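Local coordinates for protein mRNA interferase (PDB 6L2A) that probably acts as the RNA-cleaving toxin of a type II toxin-antitoxin system, an mRNA interferase of the PemK/MazF family, at residues R28-V33 with I50-V55; A60-F65 with D79-A84; E10-S15 with A93-P98. The protein carries 6 engineered substitutions. All blocks are in the same frame, centred on the assembly; numbering follows the deposited sequence.

How the contacts relate
From the N terminus, strand 10-14 comes first and waits for its second partner until 93-98, so contact 3 spans the widest loop, 77 residues, and encloses the other two. Within that span contact 1 closes first, pairing 28-33 with 50-55 across a connection that carries helix 36-45. Contact 2 opens only after contact 1 has closed, joining the loop 60-65 to strand 80-83; those two are in series and none of the three cross. All three reach one curled antiparallel sheet, contact 2 through strand 80-83 alone: A30 N and W12 O bring contacts 1 and 3 within hydrogen-bonding distance, as P54 O and Q83 N do contacts 1 and 2. Contacts 2 and 3 do not touch.

Contact 1 (R28-V33 with I50-V55); sequences RPAVVV and ITVVPV
V31 and V53 form the central hydrogen-bonded pair of two antiparallel strands: V31 N donates to V53 O at 2.8 Å, and V53 N returns a bond to V31 O at 2.7 Å. Beyond them V33 N meets T51 O almost straight (2.9 Å, 177° at the hydrogen), whereas at the other end V55 N reaches P29 O at 3.0 Å in a more bent bond.

The tight part is the valine-rich centre. On the face of V31 and V53, V33 CG1, anti to its own carbonyl carbon (chi1 -64°), comes to 3.7 Å from V53 CG2; V33 CG2 packs against the methyl of T51. V31 CG2 and V55 CG2 meet at 3.7 Å, and L110 and L114 of helix 104-117 cover this side. On the reverse face A30 CB packs 3.7 Å from V52 CB and V32 CG1 touches I50 CG2, with W12 and V14 of strand 10-14 adjoining.

Toward R28 the contact opens to solvent: P29 and P54 are partly exposed, and P29 CG is 4.2 Å from V55 CB, the two side chains crossing at about a right angle, though V55 itself stays buried. At the opposite end T51 OG1 is held by S89 and by H117 of the second subunit, which places that end near the dimer interface.

With the strand directions 131° apart, the pair is strongly twisted, as suits the curled antiparallel sheet of the SH3-like barrel in MazF toxins.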
ATOM      1  N   ARG A  28       7.147  10.972  10.447  1.00 30.48           N
ATOM      2  CA  ARG A  28       5.718  10.997  10.722  1.00 27.88           C
ATOM      3  C   ARG A  28       5.309   9.664  11.327  1.00 23.90           C
ATOM      4  O   ARG A  28       5.940   8.639  11.043  1.00 26.13           O
ATOM      5  CB  ARG A  28       4.907  11.271   9.447  1.00 42.21           C
ATOM      6  N   PRO A  29       4.272   9.644  12.160  1.00 24.89           N
ATOM      7  CA  PRO A  29       3.779   8.365  12.678  1.00 25.34           C
ATOM      8  C   PRO A  29       3.026   7.593  11.605  1.00 23.99           C
ATOM      9  O   PRO A  29       2.457   8.167  10.674  1.00 20.60           O
ATOM     10  CB  PRO A  29       2.848   8.784  13.822  1.00 31.28           C
ATOM     11  CG  PRO A  29       2.351  10.128  13.403  1.00 33.62           C
ATOM     12  CD  PRO A  29       3.507  10.787  12.689  1.00 30.53           C
ATOM     13  N   ALA A  30       3.036   6.270  11.743  1.00 20.08           N
ATOM     14  CA  ALA A  30       2.367   5.407  10.781  1.00 15.00           C
ATOM     15  C   ALA A  30       2.032   4.083  11.450  1.00 17.34           C
ATOM     16  O   ALA A  30       2.690   3.677  12.410  1.00 17.22           O
ATOM     17  CB  ALA A  30       3.231   5.176   9.535  1.00 15.61           C
ATOM     18  N   VAL A  31       0.997   3.423  10.935  1.00 15.28           N
ATOM     19  CA  VAL A  31       0.537   2.134  11.444  1.00 15.03           C
ATOM     20  C   VAL A  31       1.101   1.026  10.565  1.00 15.64           C
ATOM     21  O   VAL A  31       0.944   1.058   9.339  1.00 16.29           O
ATOM     22  CB  VAL A  31      -1.000   2.063  11.481  1.00 10.77           C
ATOM     23  CG1 VAL A  31      -1.456   0.735  12.084  1.00 14.02           C
ATOM     24  CG2 VAL A  31      -1.578   3.241  12.254  1.00 15.53           C
ATOM     25  N   VAL A  32       1.746   0.041  11.188  1.00 14.66           N
ATOM     26  CA  VAL A  32       2.214  -1.134  10.459  1.00 16.67           C
ATOM     27  C   VAL A  32       1.017  -1.978  10.042  1.00 15.64           C
ATOM     28  O   VAL A  32       0.194  -2.366  10.881  1.00 14.50           O
ATOM     29  CB  VAL A  32       3.185  -1.952  11.321  1.00 14.69           C
ATOM     30  CG1 VAL A  32       3.628  -3.197  10.571  1.00 12.61           C
ATOM     31  CG2 VAL A  32       4.385  -1.103  11.739  1.00 15.10           C
ATOM     32  N   VAL A  33       0.917  -2.280   8.745  1.00 14.43           N
ATOM     33  CA  VAL A  33      -0.221  -3.051   8.246  1.00 14.42           C
ATOM     34  C   VAL A  33       0.220  -4.262   7.431  1.00 15.69           C
ATOM     35  O   VAL A  33      -0.616  -5.078   7.023  1.00 16.71           O
ATOM     36  CB  VAL A  33      -1.180  -2.167   7.426  1.00 18.15           C
ATOM     37  CG1 VAL A  33      -1.791  -1.091   8.308  1.00 13.39           C
ATOM     38  CG2 VAL A  33      -0.464  -1.554   6.230  1.00 15.73           C
ATOM     39  N   ILE A  50       8.574  -3.071   5.010  1.00 19.66           N
ATOM     40  CA  ILE A  50       7.379  -3.045   5.843  1.00 24.65           C
ATOM     41  C   ILE A  50       6.376  -2.135   5.152  1.00 23.12           C
ATOM     42  O   ILE A  50       6.757  -1.181   4.467  1.00 27.82           O
ATOM     43  CB  ILE A  50       7.684  -2.544   7.274  1.00 25.91           C
ATOM     44  CG1 ILE A  50       8.886  -3.293   7.850  1.00 32.48           C
ATOM     45  CG2 ILE A  50       6.478  -2.702   8.188  1.00 34.95           C
ATOM     46  CD1 ILE A  50       8.638  -4.770   8.056  1.00 27.01           C
ATOM     47  N   THR A  51       5.091  -2.432   5.311  1.00 16.33           N
ATOM     48  CA  THR A  51       4.039  -1.603   4.745  1.00 12.82           C
ATOM     49  C   THR A  51       3.336  -0.863   5.874  1.00 17.53           C
ATOM     50  O   THR A  51       2.950  -1.476   6.874  1.00 16.49           O
ATOM     51  CB  THR A  51       3.049  -2.445   3.940  1.00 18.30           C
ATOM     52  OG1 THR A  51       3.746  -3.087   2.865  1.00 17.50           O
ATOM     53  CG2 THR A  51       1.961  -1.566   3.367  1.00 22.35           C
ATOM     54  N   VAL A  52       3.197   0.455   5.722  1.00 14.54           N
ATOM     55  CA  VAL A  52       2.668   1.307   6.777  1.00 13.60           C
ATOM     56  C   VAL A  52       1.564   2.197   6.225  1.00 18.66           C
ATOM     57  O   VAL A  52       1.488   2.472   5.025  1.00 16.78           O
ATOM     58  CB  VAL A  52       3.765   2.176   7.432  1.00 14.74           C
ATOM     59  CG1 VAL A  52       4.845   1.298   8.052  1.00 14.25           C
ATOM     60  CG2 VAL A  52       4.360   3.141   6.413  1.00 16.27           C
ATOM     61  N   VAL A  53       0.712   2.656   7.134  1.00 15.61           N
ATOM     62  CA  VAL A  53      -0.353   3.609   6.831  1.00 13.82           C
ATOM     63  C   VAL A  53      -0.084   4.890   7.613  1.00 15.33           C
ATOM     64  O   VAL A  53      -0.126   4.877   8.853  1.00 18.46           O
ATOM     65  CB  VAL A  53      -1.731   3.017   7.164  1.00 15.08           C
ATOM     66  CG1 VAL A  53      -2.787   4.098   7.171  1.00 14.38           C
ATOM     67  CG2 VAL A  53      -2.088   1.932   6.158  1.00 14.93           C
ATOM     68  N   PRO A  54       0.206   6.005   6.945  1.00 19.84           N
ATOM     69  CA  PRO A  54       0.535   7.237   7.669  1.00 17.37           C
ATOM     70  C   PRO A  54      -0.643   7.763   8.468  1.00 18.21           C
ATOM     71  O   PRO A  54      -1.810   7.530   8.142  1.00 18.47           O
ATOM     72  CB  PRO A  54       0.926   8.215   6.553  1.00 18.17           C
ATOM     73  CG  PRO A  54       1.280   7.351   5.391  1.00 21.95           C
ATOM     74  CD  PRO A  54       0.390   6.151   5.494  1.00 20.32           C
ATOM     75  N   VAL A  55      -0.315   8.497   9.525  1.00 18.20           N
ATOM     76  CA  VAL A  55      -1.282   9.012  10.481  1.00 18.95           C
ATOM     77  C   VAL A  55      -1.118  10.524  10.564  1.00 19.46           C
ATOM     78  O   VAL A  55       0.007  11.033  10.552  1.00 27.86           O
ATOM     79  CB  VAL A  55      -1.085   8.340  11.857  1.00 24.82           C
ATOM     80  CG1 VAL A  55      -1.823   9.079  12.930  1.00 33.04           C
ATOM     81  CG2 VAL A  55      -1.552   6.894  11.803  1.00 23.46           C
TER

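Contact 2 (A60-F65 with D79-A84); sequences AKVYPF and DCKAQA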
ATOM      1  N   ALA A  60     -10.500  16.829  10.642  1.00 27.39           N
ATOM      2  CA  ALA A  60     -11.663  17.623  10.252  1.00 33.50           C
ATOM      3  C   ALA A  60     -12.684  16.772   9.505  1.00 38.95           C
ATOM      4  O   ALA A  60     -13.880  16.801   9.813  1.00 32.49           O
ATOM      5  CB  ALA A  60     -11.224  18.814   9.399  1.00 34.24           C
ATOM      6  N   LYS A  61     -12.227  16.008   8.515  1.00 32.06           N
ATOM      7  CA  LYS A  61     -13.076  15.085   7.774  1.00 28.17           C
ATOM      8  C   LYS A  61     -12.413  13.718   7.790  1.00 30.12           C
ATOM      9  O   LYS A  61     -11.262  13.583   7.362  1.00 32.99           O
ATOM     10  CB  LYS A  61     -13.294  15.560   6.334  1.00 29.58           C
ATOM     11  CG  LYS A  61     -13.963  16.919   6.209  1.00 28.42           C
ATOM     12  CD  LYS A  61     -13.924  17.410   4.770  1.00 37.62           C
ATOM     13  CE  LYS A  61     -14.519  18.802   4.638  1.00 47.14           C
ATOM     14  NZ  LYS A  61     -14.522  19.266   3.222  1.00 47.52           N
ATOM     15  N   VAL A  62     -13.125  12.715   8.291  1.00 23.00           N
ATOM     16  CA  VAL A  62     -12.631  11.343   8.338  1.00 18.97           C
ATOM     17  C   VAL A  62     -13.402  10.558   7.285  1.00 22.67           C
ATOM     18  O   VAL A  62     -14.573  10.215   7.478  1.00 24.50           O
ATOM     19  CB  VAL A  62     -12.782  10.720   9.729  1.00 23.15           C
ATOM     20  CG1 VAL A  62     -12.364   9.256   9.698  1.00 21.27           C
ATOM     21  CG2 VAL A  62     -11.955  11.494  10.749  1.00 27.74           C
ATOM     22  N   TYR A  63     -12.744  10.273   6.168  1.00 23.86           N
ATOM     23  CA  TYR A  63     -13.354   9.555   5.062  1.00 16.33           C
ATOM     24  C   TYR A  63     -13.399   8.056   5.355  1.00 20.87           C
ATOM     25  O   TYR A  63     -12.718   7.573   6.261  1.00 23.60           O
ATOM     26  CB  TYR A  63     -12.575   9.846   3.783  1.00 25.20           C
ATOM     27  CG  TYR A  63     -12.875  11.210   3.210  1.00 28.77           C
ATOM     28  CD1 TYR A  63     -12.062  12.297   3.491  1.00 26.52           C
ATOM     29  CD2 TYR A  63     -13.984  11.413   2.399  1.00 29.01           C
ATOM     30  CE1 TYR A  63     -12.338  13.548   2.974  1.00 35.49           C
ATOM     31  CE2 TYR A  63     -14.269  12.658   1.876  1.00 28.84           C
ATOM     32  CZ  TYR A  63     -13.442  13.721   2.166  1.00 33.71           C
ATOM     33  OH  TYR A  63     -13.722  14.965   1.648  1.00 39.83           O
ATOM     34  N   PRO A  64     -14.207   7.291   4.610  1.00 21.73           N
ATOM     35  CA  PRO A  64     -14.336   5.857   4.920  1.00 20.65           C
ATOM     36  C   PRO A  64     -13.079   5.053   4.643  1.00 24.42           C
ATOM     37  O   PRO A  64     -12.976   3.916   5.125  1.00 24.34           O
ATOM     38  CB  PRO A  64     -15.493   5.398   4.020  1.00 22.29           C
ATOM     39  CG  PRO A  64     -16.124   6.638   3.504  1.00 25.34           C
ATOM     40  CD  PRO A  64     -15.073   7.678   3.483  1.00 18.29           C
ATOM     41  N   PHE A  65     -12.134   5.586   3.869  1.00 17.63           N
ATOM     42  CA  PHE A  65     -10.827   4.971   3.699  1.00 16.53           C
ATOM     43  C   PHE A  65      -9.828   5.457   4.741  1.00 21.29           C
ATOM     44  O   PHE A  65      -8.617   5.284   4.562  1.00 14.54           O
ATOM     45  CB  PHE A  65     -10.298   5.227   2.284  1.00 16.75           C
ATOM     46  CG  PHE A  65     -10.464   6.646   1.817  1.00 19.88           C
ATOM     47  CD1 PHE A  65      -9.495   7.598   2.090  1.00 15.91           C
ATOM     48  CD2 PHE A  65     -11.584   7.025   1.095  1.00 22.91           C
ATOM     49  CE1 PHE A  65      -9.643   8.902   1.657  1.00 20.94           C
ATOM     50  CE2 PHE A  65     -11.737   8.331   0.658  1.00 22.30           C
ATOM     51  CZ  PHE A  65     -10.765   9.268   0.938  1.00 24.77           C
ATOM     52  N   ASP A  79      -6.123  12.979  19.121  1.00 29.22           N
ATOM     53  CA  ASP A  79      -6.838  12.112  18.196  1.00 37.79           C
ATOM     54  C   ASP A  79      -6.272  12.302  16.798  1.00 35.52           C
ATOM     55  O   ASP A  79      -5.980  13.424  16.371  1.00 25.03           O
ATOM     56  CB  ASP A  79      -8.338  12.408  18.207  1.00 31.11           C
ATOM     57  CG  ASP A  79      -9.014  11.951  19.483  1.00 33.77           C
ATOM     58  OD1 ASP A  79      -8.369  11.224  20.267  1.00 29.96           O
ATOM     59  OD2 ASP A  79     -10.189  12.316  19.703  1.00 42.78           O
ATOM     60  N   CYS A  80      -6.094  11.194  16.091  1.00 26.19           N
ATOM     61  CA  CYS A  80      -5.494  11.215  14.771  1.00 25.27           C
ATOM     62  C   CYS A  80      -6.297  10.295  13.869  1.00 24.80           C
ATOM     63  O   CYS A  80      -7.186   9.570  14.321  1.00 23.78           O
ATOM     64  CB  CYS A  80      -4.026  10.785  14.824  1.00 25.09           C
ATOM     65  SG  CYS A  80      -2.901  11.939  15.642  1.00 30.11           S
ATOM     66  N   LYS A  81      -5.986  10.322  12.580  1.00 18.34           N
ATOM     67  CA  LYS A  81      -6.617   9.401  11.651  1.00 19.71           C
ATOM     68  C   LYS A  81      -5.553   8.716  10.810  1.00 16.27           C
ATOM     69  O   LYS A  81      -4.609   9.355  10.335  1.00 18.59           O
ATOM     70  CB  LYS A  81      -7.652  10.104  10.752  1.00 24.46           C
ATOM     71  CG  LYS A  81      -7.113  11.198   9.857  1.00 20.93           C
ATOM     72  CD  LYS A  81      -8.210  11.712   8.934  1.00 23.37           C
ATOM     73  CE  LYS A  81      -7.657  12.662   7.887  1.00 23.11           C
ATOM     74  NZ  LYS A  81      -8.744  13.313   7.105  1.00 23.49           N
ATOM     75  N   ALA A  82      -5.693   7.401  10.669  1.00 18.78           N
ATOM     76  CA  ALA A  82      -4.869   6.643   9.741  1.00 15.54           C
ATOM     77  C   ALA A  82      -5.415   6.837   8.335  1.00 16.45           C
ATOM     78  O   ALA A  82      -6.626   6.751   8.118  1.00 16.93           O
ATOM     79  CB  ALA A  82      -4.863   5.161  10.113  1.00 15.12           C
ATOM     80  N   GLN A  83      -4.527   7.111   7.388  1.00 18.36           N
ATOM     81  CA  GLN A  83      -4.905   7.419   6.011  1.00 22.32           C
ATOM     82  C   GLN A  83      -4.515   6.234   5.133  1.00 16.07           C
ATOM     83  O   GLN A  83      -3.392   6.162   4.631  1.00 16.39           O
ATOM     84  CB  GLN A  83      -4.229   8.701   5.542  1.00 16.91           C
ATOM     85  CG  GLN A  83      -4.475   9.905   6.432  1.00 18.85           C
ATOM     86  CD  GLN A  83      -3.774  11.147   5.919  1.00 30.22           C
ATOM     87  OE1 GLN A  83      -2.680  11.487   6.367  1.00 33.83           O
ATOM     88  NE2 GLN A  83      -4.400  11.829   4.967  1.00 29.59           N
ATOM     89  N   ALA A  84      -5.454   5.302   4.945  1.00 16.09           N
ATOM     90  CA  ALA A  84      -5.171   4.120   4.139  1.00 18.50           C
ATOM     91  C   ALA A  84      -4.889   4.463   2.684  1.00 22.53           C
ATOM     92  O   ALA A  84      -4.203   3.693   2.002  1.00 17.85           O
ATOM     93  CB  ALA A  84      -6.328   3.125   4.221  1.00 17.65           C
TER
HETATM   94  O   HOH W   1      -9.372  16.170   7.975  1.00 31.13           O
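K81 reaches out from strand 80-83 to the irregular segment 60-65 and sets its ammonium against the backbone of K61. K81 NZ lies 2.5 Å from K61 O, a hydrogen bond short enough that its exact length deserves caution, and the C=O...N angle of 166° puts the nitrogen nearly along the C=O axis. The lysine starts with CG between its own backbone N and carbonyl carbon (chi1 61°) and runs extended from there. On the way K81 CD passes V62 CG2 at 4.2 Å, the two side chains running alongside in opposite senses. V62 offers the stem only a light apolar contact from the loop, so the main attraction to it is polar; T56 of strand 49-56 also touches the lysine.

A water completes the link. It accepts from K61 N at 2.9 Å and from K81 NZ at 3.1 Å, so both backbone polar atoms of K61 are engaged: the carbonyl directly, the amide through the solvent molecule. K81 NZ has a further partner in Q66 OE1, an oxygen that also receives Y63 N and thereby ties the loop to the start of strand 66-69.

The second point of attachment is weaker. A84 N donates to F65 O at 3.2 Å with a bent angle of 135°, while A84 CB lies equally close to the same oxygen, at 3.2 Å. The ring of F65 has Y63 CB over one face, offset toward the rim, a local packing within the loop.

Thus the ammonium is gripped by three oxygens, of a backbone carbonyl, a side-chain amide and a water. Three neutral oxygens would stabilise a positive ammonium by ion-dipole interaction, consistent with K81 holding the largely exposed loop to strand 80-83.

Contact 3 (E10-S15 with A93-P98); sequences EIWQVS and AALLRP. Engineered in segment 10-15: S15 (natural residue Asp). Engineered in segment 93-98: A93 (natural residue Glu), A94 (natural residue Arg).
A classic beta bulge interrupts the antiparallel pairing of strands 10-14 and 95-98: L96 and R97 both face Q13. The evidence is in the bonds to Q13 O, which takes L96 N at 3.0 Å and, more weakly, R97 N at 3.5 Å. Q13 N closes the pair by donating to R97 O at 2.8 Å. Past the bulge the register has moved by one residue; V14 stands opposite L95, and S15 N donates to A94 O at 3.0 Å. S15 and A94 are engineered residues, as is neighbouring A93, so this corner is not the native one, although the bond uses backbone atoms alone.

On one side of the strands the W12 indole lies between two aliphatic groups. P98 CB sits over the centre of one face, 3.9 Å from the six-membered-ring centroid; over the opposite face L95 CD1 is 4.3 Å from the same centroid, offset toward the rim. Both are CH-pi contacts. W12 CG is anti to its carbonyl carbon (chi1 -77°). The indole NE1 donates to E10 OE2 of its own strand at 2.8 Å; E10 OE2 lies in the ring plane, while the N-H meets that oxygen from above the carboxylate plane. L95 CD2 packs against V14 CG1 at 3.6 Å.

On the other side, Q13 and R97 run together in the same sense, with Q13 CB above the rim of one guanidinium face and the amide and guanidinium planes 31° apart.

E10 has a second partner: OE1 forms a salt bridge with R7. The carboxylate therefore joins an arginine to the indole N-H: W12 is fixed in rotation by a polar bond at its edge and by apolar groups on both faces.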
ATOM      1  N   GLU A  10       1.007  -1.789  15.328  1.00 14.86           N
ATOM      2  CA  GLU A  10       1.856  -0.879  16.079  1.00 19.28           C
ATOM      3  C   GLU A  10       1.987   0.451  15.351  1.00 16.89           C
ATOM      4  O   GLU A  10       1.926   0.524  14.120  1.00 19.57           O
ATOM      5  CB  GLU A  10       3.243  -1.482  16.293  1.00 16.36           C
ATOM      6  CG  GLU A  10       3.285  -2.644  17.265  1.00 15.31           C
ATOM      7  CD  GLU A  10       4.701  -3.076  17.584  1.00 24.28           C
ATOM      8  OE1 GLU A  10       4.910  -3.674  18.658  1.00 24.37           O
ATOM      9  OE2 GLU A  10       5.606  -2.819  16.760  1.00 17.02           O
ATOM     10  N   ILE A  11       2.176   1.512  16.130  1.00 12.71           N
ATOM     11  CA  ILE A  11       2.388   2.856  15.606  1.00 17.33           C
ATOM     12  C   ILE A  11       3.860   3.196  15.778  1.00 19.40           C
ATOM     13  O   ILE A  11       4.383   3.179  16.898  1.00 16.67           O
ATOM     14  CB  ILE A  11       1.494   3.888  16.306  1.00 18.34           C
ATOM     15  CG1 ILE A  11       0.028   3.516  16.109  1.00 18.15           C
ATOM     16  CG2 ILE A  11       1.769   5.291  15.772  1.00 21.24           C
ATOM     17  CD1 ILE A  11      -0.908   4.366  16.890  1.00 25.79           C
ATOM     18  N   TRP A  12       4.524   3.504  14.669  1.00 18.38           N
ATOM     19  CA  TRP A  12       5.940   3.822  14.656  1.00 21.38           C
ATOM     20  C   TRP A  12       6.160   5.200  14.052  1.00 20.32           C
ATOM     21  O   TRP A  12       5.431   5.624  13.151  1.00 23.97           O
ATOM     22  CB  TRP A  12       6.738   2.791  13.846  1.00 20.98           C
ATOM     23  CG  TRP A  12       6.970   1.493  14.546  1.00 16.45           C
ATOM     24  CD1 TRP A  12       6.032   0.565  14.888  1.00 19.53           C
ATOM     25  CD2 TRP A  12       8.231   0.968  14.974  1.00 22.02           C
ATOM     26  NE1 TRP A  12       6.628  -0.501  15.514  1.00 20.48           N
ATOM     27  CE2 TRP A  12       7.979  -0.280  15.578  1.00 17.12           C
ATOM     28  CE3 TRP A  12       9.549   1.433  14.910  1.00 19.15           C
ATOM     29  CZ2 TRP A  12       8.995  -1.069  16.115  1.00 22.42           C
ATOM     30  CZ3 TRP A  12      10.558   0.648  15.445  1.00 21.43           C
ATOM     31  CH2 TRP A  12      10.275  -0.589  16.039  1.00 17.00           C
ATOM     32  N   GLN A  13       7.171   5.895  14.559  1.00 24.83           N
ATOM     33  CA  GLN A  13       7.712   7.047  13.857  1.00 24.88           C
ATOM     34  C   GLN A  13       8.572   6.541  12.708  1.00 23.77           C
ATOM     35  O   GLN A  13       9.455   5.702  12.911  1.00 20.40           O
ATOM     36  CB  GLN A  13       8.531   7.923  14.805  1.00 29.25           C
ATOM     37  CG  GLN A  13       8.935   9.270  14.225  1.00 32.34           C
ATOM     38  CD  GLN A  13       7.789  10.269  14.194  1.00 44.12           C
ATOM     39  OE1 GLN A  13       6.640   9.930  14.485  1.00 34.05           O
ATOM     40  NE2 GLN A  13       8.102  11.513  13.850  1.00 56.90           N
ATOM     41  N   VAL A  14       8.296   7.019  11.494  1.00 15.72           N
ATOM     42  CA  VAL A  14       8.959   6.506  10.304  1.00 24.59           C
ATOM     43  C   VAL A  14       9.476   7.670   9.471  1.00 26.74           C
ATOM     44  O   VAL A  14       8.973   8.793   9.542  1.00 22.80           O
ATOM     45  CB  VAL A  14       8.032   5.609   9.449  1.00 26.17           C
ATOM     46  CG1 VAL A  14       7.488   4.458  10.276  1.00 26.37           C
ATOM     47  CG2 VAL A  14       6.896   6.425   8.850  1.00 26.15           C
ATOM     48  N   SER A  15      10.498   7.381   8.672  1.00 28.01           N
ATOM     49  CA  SER A  15      11.031   8.339   7.713  1.00 32.23           C
ATOM     50  C   SER A  15      10.370   8.103   6.361  1.00 32.12           C
ATOM     51  O   SER A  15      10.511   7.024   5.776  1.00 38.99           O
ATOM     52  CB  SER A  15      12.550   8.208   7.602  1.00 33.07           C
ATOM     53  OG  SER A  15      13.038   8.937   6.491  1.00 36.99           O
ATOM     54  N   ALA A  93      15.038   0.048   7.686  1.00 32.05           N
ATOM     55  CA  ALA A  93      15.952   1.122   8.052  1.00 26.96           C
ATOM     56  C   ALA A  93      15.237   2.457   8.206  1.00 28.30           C
ATOM     57  O   ALA A  93      15.796   3.381   8.807  1.00 34.44           O
ATOM     58  CB  ALA A  93      17.067   1.238   7.012  1.00 34.97           C
ATOM     59  N   ALA A  94      14.018   2.581   7.683  1.00 24.42           N
ATOM     60  CA  ALA A  94      13.229   3.792   7.863  1.00 23.90           C
ATOM     61  C   ALA A  94      12.369   3.756   9.118  1.00 25.79           C
ATOM     62  O   ALA A  94      11.757   4.774   9.456  1.00 26.55           O
ATOM     63  CB  ALA A  94      12.341   4.037   6.639  1.00 25.79           C
ATOM     64  N   LEU A  95      12.296   2.616   9.803  1.00 21.60           N
ATOM     65  CA  LEU A  95      11.632   2.539  11.099  1.00 19.77           C
ATOM     66  C   LEU A  95      12.524   3.193  12.145  1.00 29.25           C
ATOM     67  O   LEU A  95      13.658   2.751  12.364  1.00 38.89           O
ATOM     68  CB  LEU A  95      11.342   1.088  11.473  1.00 23.95           C
ATOM     69  CG  LEU A  95      10.105   0.411  10.884  1.00 31.30           C
ATOM     70  CD1 LEU A  95       9.965  -0.994  11.449  1.00 32.75           C
ATOM     71  CD2 LEU A  95       8.859   1.226  11.170  1.00 27.49           C
ATOM     72  N   LEU A  96      12.021   4.245  12.789  1.00 24.15           N
ATOM     73  CA  LEU A  96      12.822   5.027  13.725  1.00 21.78           C
ATOM     74  C   LEU A  96      12.590   4.600  15.170  1.00 24.69           C
ATOM     75  O   LEU A  96      13.530   4.184  15.854  1.00 29.30           O
ATOM     76  CB  LEU A  96      12.526   6.520  13.537  1.00 27.71           C
ATOM     77  CG  LEU A  96      12.792   7.007  12.107  1.00 25.69           C
ATOM     78  CD1 LEU A  96      12.334   8.437  11.887  1.00 37.16           C
ATOM     79  CD2 LEU A  96      14.253   6.852  11.744  1.00 26.41           C
ATOM     80  N   ARG A  97      11.347   4.671  15.645  1.00 23.06           N
ATOM     81  CA  ARG A  97      11.049   4.302  17.022  1.00 25.81           C
ATOM     82  C   ARG A  97       9.573   3.953  17.129  1.00 19.13           C
ATOM     83  O   ARG A  97       8.754   4.509  16.389  1.00 24.50           O
ATOM     84  CB  ARG A  97      11.402   5.442  17.992  1.00 26.75           C
ATOM     85  CG  ARG A  97      10.422   6.600  17.964  1.00 38.71           C
ATOM     86  CD  ARG A  97      10.986   7.851  18.616  1.00 47.57           C
ATOM     87  NE  ARG A  97      10.354   9.050  18.075  1.00 58.22           N
ATOM     88  CZ  ARG A  97       9.191   9.537  18.498  1.00 54.21           C
ATOM     89  NH1 ARG A  97       8.532   8.929  19.476  1.00 52.53           N
ATOM     90  NH2 ARG A  97       8.687  10.632  17.944  1.00 48.50           N
ATOM     91  N   PRO A  98       9.210   3.033  18.016  1.00 24.67           N
ATOM     92  CA  PRO A  98       7.792   2.752  18.252  1.00 22.58           C
ATOM     93  C   PRO A  98       7.168   3.796  19.162  1.00 30.16           C
ATOM     94  O   PRO A  98       7.798   4.315  20.086  1.00 26.74           O
ATOM     95  CB  PRO A  98       7.818   1.378  18.928  1.00 21.44           C
ATOM     96  CG  PRO A  98       9.122   1.359  19.652  1.00 20.83           C
ATOM     97  CD  PRO A  98      10.089   2.159  18.811  1.00 24.59           C
TER